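Putative Type I topoisomerase (PDB 3M4A) binds duplex DNA and, as a type IB topoisomerase, probably relaxes it by ATP-independent breakage, passage and rejoining of one strand. Local coordinates at residues A108-A111 against D112-S116; P120-V123 against M124-T128; S288-P292 against V293-R297. All coordinates share one frame; numbering follows the deposited sequence.

Interaction 1. Residues A108-A111 against D112-S116; sequences ATTA and DLRAS. With nucleotides of chain B; nucleotides of chain C.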
loop_
_atom_site.group_PDB
_atom_site.type_symbol
_atom_site.label_atom_id
_atom_site.label_comp_id
_atom_site.label_asym_id
_atom_site.label_seq_id
_atom_site.Cartn_x
_atom_site.Cartn_y
_atom_site.Cartn_z
ATOM N N ALA A 108 -11.787 -0.424 -5.965
ATOM C CA ALA A 108 -11.230 -0.880 -7.230
ATOM C C ALA A 108 -10.701 -2.313 -7.142
ATOM O O ALA A 108 -10.977 -3.146 -8.016
ATOM C CB ALA A 108 -10.138 0.050 -7.665
ATOM N N THR A 109 -9.945 -2.618 -6.081
ATOM C CA THR A 109 -9.362 -3.958 -5.957
ATOM C C THR A 109 -10.432 -5.015 -5.640
ATOM O O THR A 109 -10.382 -6.114 -6.175
ATOM C CB THR A 109 -8.154 -4.018 -4.977
ATOM O OG1 THR A 109 -8.547 -3.611 -3.663
ATOM C CG2 THR A 109 -7.031 -3.127 -5.469
ATOM N N THR A 110 -11.419 -4.687 -4.814
ATOM C CA THR A 110 -12.533 -5.623 -4.586
ATOM C C THR A 110 -13.228 -5.972 -5.910
ATOM O O THR A 110 -13.497 -7.142 -6.178
ATOM C CB THR A 110 -13.544 -5.065 -3.561
ATOM O OG1 THR A 110 -12.914 -5.006 -2.273
ATOM C CG2 THR A 110 -14.785 -5.942 -3.484
ATOM N N ALA A 111 -13.502 -4.960 -6.728
ATOM C CA ALA A 111 -14.155 -5.187 -8.018
ATOM C C ALA A 111 -13.374 -6.212 -8.843
ATOM O O ALA A 111 -13.938 -7.225 -9.306
ATOM C CB ALA A 111 -14.337 -3.863 -8.780
ATOM N N ASP A 112 -12.062 -6.013 -8.958
ATOM C CA ASP A 112 -11.201 -6.959 -9.688
ATOM C C ASP A 112 -11.160 -8.363 -9.077
ATOM O O ASP A 112 -11.074 -9.369 -9.795
ATOM C CB ASP A 112 -9.783 -6.397 -9.809
ATOM C CG ASP A 112 -9.689 -5.226 -10.799
ATOM O OD1 ASP A 112 -10.402 -5.247 -11.830
ATOM O OD2 ASP A 112 -8.882 -4.300 -10.557
ATOM N N LEU A 113 -11.232 -8.451 -7.749
ATOM C CA LEU A 113 -11.216 -9.734 -7.055
ATOM C C LEU A 113 -12.482 -10.580 -7.269
ATOM O O LEU A 113 -12.451 -11.796 -7.121
ATOM C CB LEU A 113 -11.007 -9.505 -5.548
ATOM C CG LEU A 113 -9.613 -9.027 -5.136
ATOM C CD1 LEU A 113 -9.623 -8.602 -3.677
ATOM C CD2 LEU A 113 -8.558 -10.112 -5.403
ATOM N N ARG A 114 -13.594 -9.935 -7.594
ATOM C CA ARG A 114 -14.869 -10.648 -7.775
ATOM C C ARG A 114 -14.924 -11.473 -9.062
ATOM O O ARG A 114 -15.832 -12.309 -9.243
ATOM C CB ARG A 114 -16.017 -9.652 -7.766
ATOM C CG ARG A 114 -16.274 -8.990 -6.412
ATOM C CD ARG A 114 -17.651 -8.364 -6.359
ATOM N NE ARG A 114 -17.842 -7.559 -5.161
ATOM C CZ ARG A 114 -18.174 -8.061 -3.975
ATOM N NH1 ARG A 114 -18.341 -9.355 -3.805
ATOM N NH2 ARG A 114 -18.323 -7.253 -2.951
ATOM N N ALA A 115 -13.968 -11.246 -9.955
ATOM C CA ALA A 115 -13.869 -12.025 -11.193
ATOM C C ALA A 115 -13.629 -13.530 -10.975
ATOM O O ALA A 115 -13.087 -13.958 -9.960
ATOM C CB ALA A 115 -12.780 -11.459 -12.078
ATOM N N SER A 116 -14.043 -14.345 -11.938
ATOM C CA SER A 116 -13.848 -15.786 -11.805
ATOM C C SER A 116 -12.478 -16.174 -12.342
ATOM O O SER A 116 -11.899 -15.470 -13.175
ATOM C CB SER A 116 -14.955 -16.577 -12.503
ATOM O OG SER A 116 -15.025 -16.248 -13.873
ATOM P P DG B 9 -13.156 -15.010 -4.019
ATOM O OP1 DG B 9 -11.970 -15.041 -4.925
ATOM O OP2 DG B 9 -13.251 -15.957 -2.890
ATOM O "O5'" DG B 9 -13.358 -13.547 -3.410
ATOM C "C5'" DG B 9 -13.352 -12.411 -4.240
ATOM C "C4'" DG B 9 -14.097 -11.257 -3.589
ATOM O "O4'" DG B 9 -15.510 -11.527 -3.416
ATOM C "C3'" DG B 9 -13.634 -10.947 -2.171
ATOM O "O3'" DG B 9 -13.620 -9.544 -2.011
ATOM C "C2'" DG B 9 -14.605 -11.724 -1.265
ATOM C "C1'" DG B 9 -15.899 -11.585 -2.020
ATOM N N9 DG B 9 -16.835 -12.701 -2.004
ATOM C C8 DG B 9 -16.528 -14.019 -2.136
ATOM N N7 DG B 9 -17.554 -14.820 -2.184
ATOM C C5 DG B 9 -18.627 -13.963 -2.079
ATOM C C6 DG B 9 -20.008 -14.237 -2.075
ATOM O O6 DG B 9 -20.597 -15.317 -2.177
ATOM N N1 DG B 9 -20.737 -13.076 -1.948
ATOM C C2 DG B 9 -20.224 -11.808 -1.846
ATOM N N2 DG B 9 -21.082 -10.784 -1.732
ATOM N N3 DG B 9 -18.935 -11.541 -1.879
ATOM C C4 DG B 9 -18.205 -12.662 -1.959
ATOM P P DT C 7 -19.051 -4.064 -9.489
ATOM O OP1 DT C 7 -17.896 -3.149 -9.281
ATOM O OP2 DT C 7 -20.295 -3.548 -10.127
ATOM O "O5'" DT C 7 -18.518 -5.313 -10.308
ATOM C "C5'" DT C 7 -17.269 -5.866 -9.946
ATOM C "C4'" DT C 7 -17.098 -7.242 -10.525
ATOM O "O4'" DT C 7 -18.147 -8.119 -10.046
ATOM C "C3'" DT C 7 -17.192 -7.300 -12.036
ATOM O "O3'" DT C 7 -15.972 -6.853 -12.600
ATOM C "C2'" DT C 7 -17.473 -8.772 -12.260
ATOM C "C1'" DT C 7 -18.306 -9.112 -11.041
ATOM N N1 DT C 7 -19.781 -9.224 -11.296
ATOM C C2 DT C 7 -20.212 -10.477 -11.647
ATOM O O2 DT C 7 -19.476 -11.421 -11.794
ATOM N N3 DT C 7 -21.548 -10.592 -11.837
ATOM C C4 DT C 7 -22.467 -9.604 -11.693
ATOM O O4 DT C 7 -23.645 -9.879 -11.887
ATOM C C5 DT C 7 -21.978 -8.287 -11.342
ATOM C C7 DT C 7 -22.924 -7.125 -11.191
ATOM C C6 DT C 7 -20.645 -8.155 -11.146
ATOM P P DG B 8 -14.746 -18.887 -9.076
ATOM O OP1 DG B 8 -13.440 -18.579 -9.673
ATOM O OP2 DG B 8 -14.956 -20.200 -8.440
ATOM O "O5'" DG B 8 -15.122 -17.717 -8.053
ATOM C "C5'" DG B 8 -14.803 -16.374 -8.258
ATOM C "C4'" DG B 8 -15.277 -15.550 -7.080
ATOM O "O4'" DG B 8 -16.719 -15.494 -7.057
ATOM C "C3'" DG B 8 -14.898 -16.094 -5.708
ATOM O "O3'" DG B 8 -14.518 -15.014 -4.882
ATOM C "C2'" DG B 8 -16.167 -16.727 -5.180
ATOM C "C1'" DG B 8 -17.152 -15.726 -5.728
ATOM N N9 DG B 8 -18.547 -16.108 -5.811
ATOM C C8 DG B 8 -19.084 -17.352 -6.054
ATOM N N7 DG B 8 -20.393 -17.313 -6.088
ATOM C C5 DG B 8 -20.716 -15.987 -5.861
ATOM C C6 DG B 8 -21.975 -15.343 -5.796
ATOM O O6 DG B 8 -23.103 -15.886 -5.913
ATOM N N1 DG B 8 -21.870 -13.998 -5.518
ATOM C C2 DG B 8 -20.666 -13.322 -5.396
ATOM N N2 DG B 8 -20.747 -12.007 -5.156
ATOM N N3 DG B 8 -19.483 -13.905 -5.475
ATOM C C4 DG B 8 -19.579 -15.233 -5.703
#
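Ala108, near the C-terminal end of helix 91-113, gives its carbonyl to Asp112: N of Asp112 lies 3.2 Å from O of Ala108, with an N-H...O angle of 166°. One residue on, Thr109 O takes N of Leu113 at 2.9 Å, and CG of Leu113 folds back over the same oxygen at 3.2 Å. The Asp112 carboxylate is held by partners beyond this turn, Arg121 and, through a hydrogen bond, Tyr225. Thr110 O receives N of Arg114 in a weak bond, and here, near its C-terminal end, the helix meets the DNA. Thr110 OG1 bonds to a phosphate, while its CG2 lies alongside the Arg114 side chain, 3.8 Å from NH2 of that arginine. The two side chains run the same way, and Arg114, extended from CG to NE, carries its guanidinium to the minor-groove edge of DG9 of chain B, with N3 at the guanidinium edge, in its plane, 3.0 Å from NH1. Ala111 also accepts from N of Arg114, from well above its carbonyl plane, and its O packs 3.4 Å from C4' of DT7 of chain C.

Interaction 2. Residues P120-V123 against M124-T128; sequences PRKV and MALMT. With nucleotides of chain B.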
loop_
_atom_site.group_PDB
_atom_site.type_symbol
_atom_site.label_atom_id
_atom_site.label_comp_id
_atom_site.label_asym_id
_atom_site.label_seq_id
_atom_site.Cartn_x
_atom_site.Cartn_y
_atom_site.Cartn_z
ATOM N N PRO A 120 -5.658 -11.446 -15.133
ATOM C CA PRO A 120 -4.559 -10.562 -14.736
ATOM C C PRO A 120 -4.895 -9.565 -13.627
ATOM O O PRO A 120 -4.141 -9.461 -12.656
ATOM C CB PRO A 120 -4.213 -9.845 -16.045
ATOM C CG PRO A 120 -4.573 -10.834 -17.072
ATOM C CD PRO A 120 -5.844 -11.436 -16.600
ATOM N N ARG A 121 -6.021 -8.865 -13.749
ATOM C CA ARG A 121 -6.373 -7.846 -12.767
ATOM C C ARG A 121 -6.704 -8.470 -11.408
ATOM O O ARG A 121 -6.498 -7.830 -10.385
ATOM C CB ARG A 121 -7.526 -6.975 -13.254
ATOM C CG ARG A 121 -7.133 -6.127 -14.448
ATOM C CD ARG A 121 -8.304 -5.292 -14.943
ATOM N NE ARG A 121 -8.703 -4.283 -13.973
ATOM C CZ ARG A 121 -8.215 -3.046 -13.877
ATOM N NH1 ARG A 121 -7.294 -2.584 -14.714
ATOM N NH2 ARG A 121 -8.676 -2.256 -12.924
ATOM N N LYS A 122 -7.229 -9.689 -11.390
ATOM C CA LYS A 122 -7.497 -10.354 -10.098
ATOM C C LYS A 122 -6.178 -10.724 -9.381
ATOM O O LYS A 122 -6.000 -10.478 -8.159
ATOM C CB LYS A 122 -8.389 -11.581 -10.284
ATOM C CG LYS A 122 -8.618 -12.333 -8.978
ATOM C CD LYS A 122 -9.849 -13.211 -8.977
ATOM C CE LYS A 122 -10.113 -13.762 -7.578
ATOM N NZ LYS A 122 -11.461 -14.409 -7.489
ATOM N N VAL A 123 -5.235 -11.281 -10.131
ATOM C CA VAL A 123 -3.924 -11.622 -9.551
ATOM C C VAL A 123 -3.211 -10.343 -9.091
ATOM O O VAL A 123 -2.624 -10.313 -8.005
ATOM C CB VAL A 123 -3.044 -12.458 -10.494
ATOM C CG1 VAL A 123 -1.738 -12.838 -9.819
ATOM C CG2 VAL A 123 -3.778 -13.745 -10.890
ATOM N N MET A 124 -3.284 -9.276 -9.890
ATOM C CA MET A 124 -2.699 -7.990 -9.484
ATOM C C MET A 124 -3.399 -7.362 -8.278
ATOM O O MET A 124 -2.739 -6.754 -7.441
ATOM C CB MET A 124 -2.618 -7.025 -10.660
ATOM C CG MET A 124 -1.588 -7.494 -11.636
ATOM S SD MET A 124 -1.254 -6.406 -13.035
ATOM C CE MET A 124 -2.835 -6.352 -13.848
ATOM N N ALA A 125 -4.713 -7.522 -8.184
ATOM C CA ALA A 125 -5.439 -7.067 -6.992
ATOM C C ALA A 125 -4.979 -7.835 -5.746
ATOM O O ALA A 125 -4.845 -7.240 -4.656
ATOM C CB ALA A 125 -6.964 -7.214 -7.197
ATOM N N LEU A 126 -4.754 -9.142 -5.880
ATOM C CA LEU A 126 -4.252 -9.965 -4.768
ATOM C C LEU A 126 -2.849 -9.486 -4.349
ATOM O O LEU A 126 -2.531 -9.340 -3.153
ATOM C CB LEU A 126 -4.201 -11.442 -5.178
ATOM C CG LEU A 126 -5.541 -12.155 -5.372
ATOM C CD1 LEU A 126 -5.362 -13.477 -6.120
ATOM C CD2 LEU A 126 -6.158 -12.417 -3.981
ATOM N N MET A 127 -2.013 -9.212 -5.341
ATOM C CA MET A 127 -0.661 -8.712 -5.073
ATOM C C MET A 127 -0.678 -7.344 -4.399
ATOM O O MET A 127 0.115 -7.099 -3.501
ATOM C CB MET A 127 0.163 -8.670 -6.373
ATOM C CG MET A 127 0.464 -10.047 -6.931
ATOM S SD MET A 127 1.075 -9.981 -8.630
ATOM C CE MET A 127 2.827 -9.801 -8.300
ATOM N N THR A 128 -1.610 -6.482 -4.813
ATOM C CA THR A 128 -1.769 -5.148 -4.240
ATOM C C THR A 128 -2.242 -5.271 -2.796
ATOM O O THR A 128 -1.773 -4.548 -1.921
ATOM C CB THR A 128 -2.728 -4.281 -5.051
ATOM O OG1 THR A 128 -2.219 -4.140 -6.384
ATOM C CG2 THR A 128 -2.830 -2.885 -4.438
ATOM P P DG B 9 -13.156 -15.010 -4.019
ATOM O OP1 DG B 9 -11.970 -15.041 -4.925
ATOM O OP2 DG B 9 -13.251 -15.957 -2.890
ATOM O "O5'" DG B 9 -13.358 -13.547 -3.410
ATOM C "C5'" DG B 9 -13.352 -12.411 -4.240
ATOM C "C4'" DG B 9 -14.097 -11.257 -3.589
ATOM O "O4'" DG B 9 -15.510 -11.527 -3.416
ATOM C "C3'" DG B 9 -13.634 -10.947 -2.171
ATOM O "O3'" DG B 9 -13.620 -9.544 -2.011
ATOM C "C2'" DG B 9 -14.605 -11.724 -1.265
ATOM C "C1'" DG B 9 -15.899 -11.585 -2.020
ATOM N N9 DG B 9 -16.835 -12.701 -2.004
ATOM C C8 DG B 9 -16.528 -14.019 -2.136
ATOM N N7 DG B 9 -17.554 -14.820 -2.184
ATOM C C5 DG B 9 -18.627 -13.963 -2.079
ATOM C C6 DG B 9 -20.008 -14.237 -2.075
ATOM O O6 DG B 9 -20.597 -15.317 -2.177
ATOM N N1 DG B 9 -20.737 -13.076 -1.948
ATOM C C2 DG B 9 -20.224 -11.808 -1.846
ATOM N N2 DG B 9 -21.082 -10.784 -1.732
ATOM N N3 DG B 9 -18.935 -11.541 -1.879
ATOM C C4 DG B 9 -18.205 -12.662 -1.959
#
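Met124 reaches back along helix 120-134 to Pro120. Its CG stands beside its own backbone N (chi1 -70°), and the bend at the thioether brings CE to 3.6 Å from Pro120 O and 4.4 Å from the ring carbon CB of Pro120. Val123 and Met127, one turn apart, meet at a slant, CG1 of Val123 lying 4.2 Å from SD of Met127. Leu126 packs through its branch point, with CG 3.3 Å from Lys122 O. Lys122 itself turns off another way: CG anti to the backbone N (chi1 177°) and an extended chain beyond it carry the ammonium group to the phosphate of DG9 of chain B, where NZ donates to OP1 at 2.7 Å. NZ also hydrogen-bonds O of Leu113 and probably O of Ala115, which would position it there. The backbone makes the i to i+4 bonds of a regular first turn, beginning with N of Met124 on Pro120 O at 2.9 Å, in the carbonyl plane. Further along, Met124 O is gripped twice, by N and OG1 of Thr128, which arrive from opposite faces of its plane; the second bond ties down the hydroxyl of the buried Thr128. Arg121 salt-bridges Asp112 and Glu228. The chemistry is thus divided: Pro120-Met124 and Val123-Met127 are apolar pairs, while Lys122 would offset part of the negative charge of the phosphate.

Interaction 3. Residues S288-P292 against V293-R297; sequences SYICP and VIFDR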
loop_
_atom_site.group_PDB
_atom_site.type_symbol
_atom_site.label_atom_id
_atom_site.label_comp_id
_atom_site.label_asym_id
_atom_site.label_seq_id
_atom_site.Cartn_x
_atom_site.Cartn_y
_atom_site.Cartn_z
ATOM N N SER A 288 13.355 6.918 7.347
ATOM C CA SER A 288 12.621 6.969 6.082
ATOM C C SER A 288 11.217 6.350 6.084
ATOM O O SER A 288 10.438 6.615 5.162
ATOM C CB SER A 288 13.431 6.273 4.989
ATOM O OG SER A 288 14.641 6.967 4.729
ATOM N N TYR A 289 10.890 5.523 7.077
ATOM C CA TYR A 289 9.642 4.776 7.010
ATOM C C TYR A 289 8.603 5.211 8.051
ATOM O O TYR A 289 7.470 5.512 7.678
ATOM C CB TYR A 289 9.914 3.262 7.006
ATOM C CG TYR A 289 10.518 2.801 5.692
ATOM C CD1 TYR A 289 11.902 2.748 5.510
ATOM C CD2 TYR A 289 9.705 2.473 4.616
ATOM C CE1 TYR A 289 12.455 2.354 4.296
ATOM C CE2 TYR A 289 10.250 2.074 3.396
ATOM C CZ TYR A 289 11.620 2.017 3.242
ATOM O OH TYR A 289 12.142 1.612 2.023
ATOM N N ILE A 290 8.978 5.290 9.326
ATOM C CA ILE A 290 8.010 5.633 10.376
ATOM C C ILE A 290 7.868 7.151 10.467
ATOM O O ILE A 290 8.858 7.863 10.712
ATOM C CB ILE A 290 8.435 5.100 11.765
ATOM C CG1 ILE A 290 8.630 3.577 11.762
ATOM C CG2 ILE A 290 7.400 5.472 12.822
ATOM C CD1 ILE A 290 9.273 3.034 13.014
ATOM N N CYS A 291 6.651 7.652 10.286
ATOM C CA CYS A 291 6.402 9.091 10.433
ATOM C C CYS A 291 6.647 9.512 11.892
ATOM O O CYS A 291 6.071 8.950 12.805
ATOM C CB CYS A 291 4.981 9.435 9.983
ATOM S SG CYS A 291 4.581 11.172 10.202
ATOM N N PRO A 292 7.498 10.536 12.120
ATOM C CA PRO A 292 7.842 10.902 13.494
ATOM C C PRO A 292 6.677 11.430 14.319
ATOM O O PRO A 292 6.717 11.425 15.550
ATOM C CB PRO A 292 8.904 12.002 13.311
ATOM C CG PRO A 292 8.671 12.550 11.981
ATOM C CD PRO A 292 8.148 11.407 11.130
ATOM N N VAL A 293 5.622 11.873 13.651
ATOM C CA VAL A 293 4.440 12.325 14.361
ATOM C C VAL A 293 3.914 11.270 15.338
ATOM O O VAL A 293 3.509 11.595 16.445
ATOM C CB VAL A 293 3.342 12.786 13.375
ATOM C CG1 VAL A 293 2.016 13.055 14.109
ATOM C CG2 VAL A 293 3.821 14.038 12.621
ATOM N N ILE A 294 3.953 9.994 14.953
ATOM C CA ILE A 294 3.476 8.903 15.804
ATOM C C ILE A 294 4.268 8.819 17.118
ATOM O O ILE A 294 3.711 8.573 18.203
ATOM C CB ILE A 294 3.527 7.553 15.005
ATOM C CG1 ILE A 294 2.277 7.417 14.127
ATOM C CG2 ILE A 294 3.653 6.344 15.918
ATOM C CD1 ILE A 294 2.100 8.530 13.111
ATOM N N PHE A 295 5.587 9.028 17.000
ATOM C CA PHE A 295 6.506 9.031 18.148
ATOM C C PHE A 295 6.287 10.273 19.024
ATOM O O PHE A 295 6.255 10.158 20.244
ATOM C CB PHE A 295 7.960 8.965 17.668
ATOM C CG PHE A 295 8.391 7.601 17.180
ATOM C CD1 PHE A 295 7.478 6.562 17.008
ATOM C CD2 PHE A 295 9.720 7.359 16.890
ATOM C CE1 PHE A 295 7.895 5.317 16.570
ATOM C CE2 PHE A 295 10.141 6.099 16.443
ATOM C CZ PHE A 295 9.213 5.090 16.283
ATOM N N ASP A 296 6.115 11.435 18.397
ATOM C CA ASP A 296 5.739 12.670 19.122
ATOM C C ASP A 296 4.506 12.449 19.995
ATOM O O ASP A 296 4.504 12.745 21.197
ATOM C CB ASP A 296 5.444 13.829 18.169
ATOM C CG ASP A 296 6.675 14.357 17.455
ATOM O OD1 ASP A 296 7.822 14.136 17.917
ATOM O OD2 ASP A 296 6.473 14.997 16.411
ATOM N N ARG A 297 3.447 11.893 19.409
ATOM C CA ARG A 297 2.245 11.649 20.186
ATOM C C ARG A 297 2.493 10.684 21.338
ATOM O O ARG A 297 2.041 10.916 22.467
ATOM C CB ARG A 297 1.099 11.178 19.285
ATOM C CG ARG A 297 0.682 12.190 18.250
ATOM C CD ARG A 297 0.101 13.498 18.809
ATOM N NE ARG A 297 -0.197 14.348 17.672
ATOM C CZ ARG A 297 0.684 15.142 17.060
ATOM N NH1 ARG A 297 1.930 15.244 17.516
ATOM N NH2 ARG A 297 0.332 15.843 15.995
#
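Cys291 SG meets Val293 at the start of helix 292-299, 3.8 Å from CB of Val293 and 3.7 Å from its backbone N. The latter is a weak capping bond: Cys291 is the N-cap, and its thiol, anti to the backbone N (chi1 178°), swings round to accept from the first turn. Two stronger backbone bonds set that turn. Ile294 N donates to Cys291 O at 3.2 Å from above the carbonyl plane, and Asp296 N points almost straight at Pro292 O, at 2.9 Å with an N-H...O angle of 172°. Just before the cap, Ile290 crosses the Phe295 side chain at about a right angle. Its CG2 lies 3.8 Å from CE1 of Phe295, and its CD1 comes to 3.9 Å from CZ of that ring, so both branches of the isoleucine meet the far end of the phenyl group. The approach to the cap is held from outside by Thr244, whose hydroxyl bonds to N of Cys291. The linker thus joins helix 282-289 to helix 292-299, with Phe295 packed against helices 235-254 and 260-278, Ile294 against helix 323-337, and Cys291 and Val293 touching Trp92 of helix 91-113.

In the fold
Interactions 1 and 2 adjoin, with centres 8 Å apart, and join the end of helix 91-113 to the start of helix 120-134. A salt bridge between Asp112 OD1 and Arg121 NE, at 2.9 Å, ties them together, and Lys122 NZ lies 3.0 Å from Ala115 O in a probable hydrogen bond. Both contacts converge on one nucleotide, DG9 of chain B, so the two helix ends form one DNA-binding surface. Interaction 3 lies on the opposite side of the chain's centre, about 34 Å from interaction 1 and 31 Å from interaction 2 between centres. Its nearest atom is about 25 Å from the DNA, and it joins helix 282-289 to helix 292-299.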